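Local coordinates for protein serpin (PDB 5HGC) that is a serpin that probably inhibits serine proteases and binds the steroid cortisol, at residues 51-54 with 55-59; 109-112 with 113-117. All coordinates share one frame; numbering follows the deposited sequence.

Contact 1 of 2, residues 51-54 with 55-59; sequences LGAR and SATQS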
loop_
_atom_site.group_PDB
_atom_site.type_symbol
_atom_site.label_atom_id
_atom_site.label_comp_id
_atom_site.label_asym_id
_atom_site.label_seq_id
_atom_site.Cartn_x
_atom_site.Cartn_y
_atom_site.Cartn_z
ATOM N N LEU A 51 6.548 -4.711 -18.677
ATOM C CA LEU A 51 7.718 -4.422 -19.517
ATOM C C LEU A 51 8.070 -5.632 -20.325
ATOM O O LEU A 51 8.351 -5.516 -21.519
ATOM C CB LEU A 51 8.966 -4.047 -18.715
ATOM C CG LEU A 51 9.071 -2.591 -18.343
ATOM C CD1 LEU A 51 10.367 -2.360 -17.560
ATOM C CD2 LEU A 51 9.028 -1.785 -19.629
ATOM N N GLY A 52 8.040 -6.788 -19.655
ATOM C CA GLY A 52 8.365 -8.029 -20.299
ATOM C C GLY A 52 7.242 -8.818 -20.947
ATOM O O GLY A 52 7.521 -9.886 -21.499
ATOM N N ALA A 53 5.995 -8.343 -20.863
ATOM C CA ALA A 53 4.859 -9.124 -21.329
ATOM C C ALA A 53 4.546 -8.708 -22.740
ATOM O O ALA A 53 4.963 -7.628 -23.189
ATOM C CB ALA A 53 3.654 -8.979 -20.413
ATOM N N ARG A 54 3.865 -9.598 -23.464
ATOM C CA ARG A 54 3.460 -9.338 -24.838
ATOM C C ARG A 54 1.974 -9.660 -25.001
ATOM O O ARG A 54 1.405 -10.432 -24.197
ATOM C CB ARG A 54 4.356 -10.106 -25.840
ATOM C CG ARG A 54 5.837 -9.665 -25.897
ATOM C CD ARG A 54 6.167 -8.204 -26.314
ATOM N NE ARG A 54 7.630 -7.914 -26.246
ATOM C CZ ARG A 54 8.337 -7.496 -25.160
ATOM N NH1 ARG A 54 7.754 -7.264 -23.964
ATOM N NH2 ARG A 54 9.664 -7.280 -25.272
ATOM N N SER A 55 1.337 -9.044 -26.010
ATOM C CA SER A 55 -0.020 -9.426 -26.416
ATOM C C SER A 55 -1.069 -9.331 -25.276
ATOM O O SER A 55 -1.178 -8.297 -24.600
ATOM C CB SER A 55 -0.007 -10.825 -27.090
ATOM O OG SER A 55 0.554 -10.704 -28.390
ATOM N N ALA A 56 -1.814 -10.416 -25.060
ATOM C CA ALA A 56 -2.956 -10.394 -24.168
ATOM C C ALA A 56 -2.506 -10.485 -22.720
ATOM O O ALA A 56 -3.198 -9.963 -21.825
ATOM C CB ALA A 56 -3.924 -11.525 -24.505
ATOM N N THR A 57 -1.363 -11.143 -22.485
ATOM C CA THR A 57 -0.724 -11.086 -21.152
ATOM C C THR A 57 -0.473 -9.630 -20.725
ATOM O O THR A 57 -0.826 -9.240 -19.633
ATOM C CB THR A 57 0.567 -11.886 -21.094
ATOM O OG1 THR A 57 0.248 -13.190 -21.520
ATOM C CG2 THR A 57 1.104 -11.993 -19.642
ATOM N N GLN A 58 0.085 -8.849 -21.635
ATOM C CA GLN A 58 0.454 -7.516 -21.360
ATOM C C GLN A 58 -0.764 -6.589 -21.198
ATOM O O GLN A 58 -0.806 -5.764 -20.244
ATOM C CB GLN A 58 1.405 -7.025 -22.438
ATOM C CG GLN A 58 1.728 -5.605 -22.173
ATOM C CD GLN A 58 2.540 -4.992 -23.239
ATOM O OE1 GLN A 58 2.031 -4.587 -24.275
ATOM N NE2 GLN A 58 3.819 -4.866 -22.974
ATOM N N SER A 59 -1.725 -6.721 -22.117
ATOM C CA SER A 59 -2.947 -5.905 -22.138
ATOM C C SER A 59 -3.781 -6.130 -20.863
ATOM O O SER A 59 -4.303 -5.163 -20.298
ATOM C CB SER A 59 -3.790 -6.196 -23.392
ATOM O OG SER A 59 -4.609 -7.348 -23.206
#
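Ala53 sets its methyl group against the root of the Gln58 side chain, with Ala53 CB 3.6 Å from Gln58 CB. It also meets the branch methyl of Thr57, where Ala53 CB stands 4.0 Å from Thr57 CG2. This small apolar patch, which Leu303 joins by touching Ala53, packs the corner between helix 39-52 and helix 55-64. Gln58 has CG anti to the backbone N (chi1 177°) and stays extended beyond it, which carries the amide back alongside Ala53 until NE2 donates to Ala50 O. Thr57 OG1 turns elsewhere, accepting from Asp302 N. A backbone bond runs from Gln58 N to Arg54 O, 3.3 Å. The Arg54 side chain folds the other way, over the end of helix 39-52. Bent at chi2 (-61°), it brings NH1 to two carbonyls. Arg54 NH1 to Leu51 O is 3.1 Å. Arg54 NH1 to Ala53 O is 2.9 Å and nearly straight. The second carbonyl oxygen lies in the guanidinium plane, although the nitrogen sits well above the plane of that carbonyl. An alanine here removes both bonds and would probably leave the Leu51 and Ala53 carbonyls without this donor and the turn freer to move. A cation gripping carbonyls at a helix C-terminus is likely to offset the partial negative charge that gathers there.

Contact 2 of 2, residues 109-112 with 113-117; sequences LALL and RKFLD. Unlike the reference sequence in segment 109-112: Ala110 (reference Lys).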
loop_
_atom_site.group_PDB
_atom_site.type_symbol
_atom_site.label_atom_id
_atom_site.label_comp_id
_atom_site.label_asym_id
_atom_site.label_seq_id
_atom_site.Cartn_x
_atom_site.Cartn_y
_atom_site.Cartn_z
ATOM N N LEU A 109 15.788 -21.167 -16.360
ATOM C CA LEU A 109 15.273 -20.304 -17.414
ATOM C C LEU A 109 16.274 -19.214 -17.762
ATOM O O LEU A 109 17.090 -18.802 -16.913
ATOM C CB LEU A 109 13.941 -19.674 -17.015
ATOM C CG LEU A 109 12.684 -20.538 -17.113
ATOM C CD1 LEU A 109 11.522 -19.713 -16.593
ATOM C CD2 LEU A 109 12.372 -21.098 -18.510
ATOM N N ALA A 110 16.190 -18.739 -19.004
ATOM C CA ALA A 110 17.067 -17.666 -19.514
ATOM C C ALA A 110 16.542 -16.324 -19.036
ATOM O O ALA A 110 15.341 -16.176 -18.810
ATOM C CB ALA A 110 17.084 -17.705 -21.038
ATOM N N LEU A 111 17.438 -15.347 -18.912
ATOM C CA LEU A 111 17.038 -13.937 -18.816
ATOM C C LEU A 111 17.635 -13.009 -19.891
ATOM O O LEU A 111 18.832 -13.125 -20.254
ATOM C CB LEU A 111 17.266 -13.428 -17.412
ATOM C CG LEU A 111 15.904 -13.509 -16.764
ATOM C CD1 LEU A 111 15.932 -14.420 -15.568
ATOM C CD2 LEU A 111 15.466 -12.088 -16.448
ATOM N N LEU A 112 16.798 -12.140 -20.430
ATOM C CA LEU A 112 17.246 -11.209 -21.410
ATOM C C LEU A 112 17.858 -9.981 -20.717
ATOM O O LEU A 112 17.261 -9.397 -19.787
ATOM C CB LEU A 112 16.091 -10.787 -22.293
ATOM C CG LEU A 112 15.587 -11.642 -23.438
ATOM C CD1 LEU A 112 14.450 -10.928 -24.142
ATOM C CD2 LEU A 112 16.659 -11.936 -24.461
ATOM N N ARG A 113 19.021 -9.569 -21.204
ATOM C CA ARG A 113 19.615 -8.341 -20.786
ATOM C C ARG A 113 18.671 -7.146 -20.957
ATOM O O ARG A 113 18.665 -6.230 -20.101
ATOM C CB ARG A 113 20.893 -8.086 -21.584
ATOM C CG ARG A 113 21.541 -6.712 -21.338
ATOM C CD ARG A 113 22.021 -6.563 -19.888
ATOM N NE ARG A 113 23.129 -7.470 -19.608
ATOM C CZ ARG A 113 23.576 -7.815 -18.386
ATOM N NH1 ARG A 113 23.009 -7.327 -17.285
ATOM N NH2 ARG A 113 24.609 -8.685 -18.279
ATOM N N LYS A 114 17.862 -7.173 -22.033
ATOM C CA LYS A 114 16.998 -6.054 -22.374
ATOM C C LYS A 114 16.003 -5.888 -21.216
ATOM O O LYS A 114 15.819 -4.786 -20.716
ATOM C CB LYS A 114 16.294 -6.361 -23.682
ATOM C CG LYS A 114 14.971 -5.656 -23.942
ATOM C CD LYS A 114 14.316 -6.346 -25.128
ATOM C CE LYS A 114 13.125 -5.561 -25.690
ATOM N NZ LYS A 114 13.545 -4.224 -26.245
ATOM N N PHE A 115 15.421 -6.998 -20.747
ATOM C CA PHE A 115 14.465 -6.900 -19.652
ATOM C C PHE A 115 15.146 -6.469 -18.332
ATOM O O PHE A 115 14.638 -5.597 -17.598
ATOM C CB PHE A 115 13.708 -8.203 -19.437
ATOM C CG PHE A 115 12.780 -8.139 -18.274
ATOM C CD1 PHE A 115 11.610 -7.454 -18.367
ATOM C CD2 PHE A 115 13.119 -8.696 -17.066
ATOM C CE1 PHE A 115 10.762 -7.345 -17.285
ATOM C CE2 PHE A 115 12.265 -8.594 -15.969
ATOM C CZ PHE A 115 11.060 -7.939 -16.085
ATOM N N LEU A 116 16.281 -7.078 -18.023
ATOM C CA LEU A 116 16.976 -6.682 -16.809
ATOM C C LEU A 116 17.353 -5.189 -16.795
ATOM O O LEU A 116 17.272 -4.592 -15.745
ATOM C CB LEU A 116 18.205 -7.516 -16.576
ATOM C CG LEU A 116 17.888 -9.002 -16.428
ATOM C CD1 LEU A 116 19.191 -9.794 -16.435
ATOM C CD2 LEU A 116 17.136 -9.280 -15.150
ATOM N N ASP A 117 17.729 -4.603 -17.952
ATOM C CA ASP A 117 18.194 -3.208 -18.014
ATOM C C ASP A 117 16.950 -2.300 -17.930
ATOM O O ASP A 117 16.909 -1.413 -17.135
ATOM C CB ASP A 117 18.988 -2.947 -19.300
ATOM C CG ASP A 117 20.485 -3.393 -19.222
ATOM O OD1 ASP A 117 21.009 -3.774 -18.130
ATOM O OD2 ASP A 117 21.182 -3.324 -20.289
#
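The Phe115 ring meets Leu111 obliquely, with Leu111 CD2 4.2 Å from Phe115 CD2; around the ring outside the turn come Ile103, Met48 and Ile306, so that it is buried. The motif is a helix N-terminus: Leu112 holds the N-cap position of helix 113-123, which follows strand 100-106 through a short loop in the serpin fold. The evidence is the backbone bond from Leu116 N to Leu112 O, 3.1 Å long with an N-H...O angle of 174°, the donor lying in the carbonyl plane. With a leucine at the cap, the side chain has no polar atom to offer the N-H groups of the first turn. The Arg113 side chain, which ends in the other flat group, runs out to where a sulfate, probably from the crystallisation liquor, lies about 3 Å from it. Lys114 NZ, on another side of the helix, has its salt bridge to a different sulfate. Phe115 swings its CG anti to the backbone N (chi1 177°), which turns the ring off the helix toward the protein interior, whereas Leu116, with CG beside its backbone N, leans back over the cap, where Leu116 CG is 3.4 Å from Leu112 O. A single methyl of Leu111, CD2, meets both; Leu111 runs nearly perpendicular to Leu116. The tighter of these meetings is methyl to methyl, Leu111 CD2 to Leu116 CD2 at 3.5 Å.

The centres of contact 1 and contact 2 are about 15 Å apart, yet their residues touch. Phe115 CE1 packs 3.7 Å from Gly52 N and 4.0 Å from Leu51 CB, which joins helix 113-123 to the end of helix 39-52; beside this, Arg54 NH2 lies 3.9 Å from Lys114 CE. Both turns also bond by backbone to one region, Arg54 to Asp302 and Leu112 to Ile306. The bound diamino sugar sits near the seam: Leu51 belongs to its pocket with Glu74, Lys75, His78 and Asp118, while the side chains of Lys114 and Arg54 come within about 4 and 5 Å of the sugar. The cortisol pocket includes no residue of either contact.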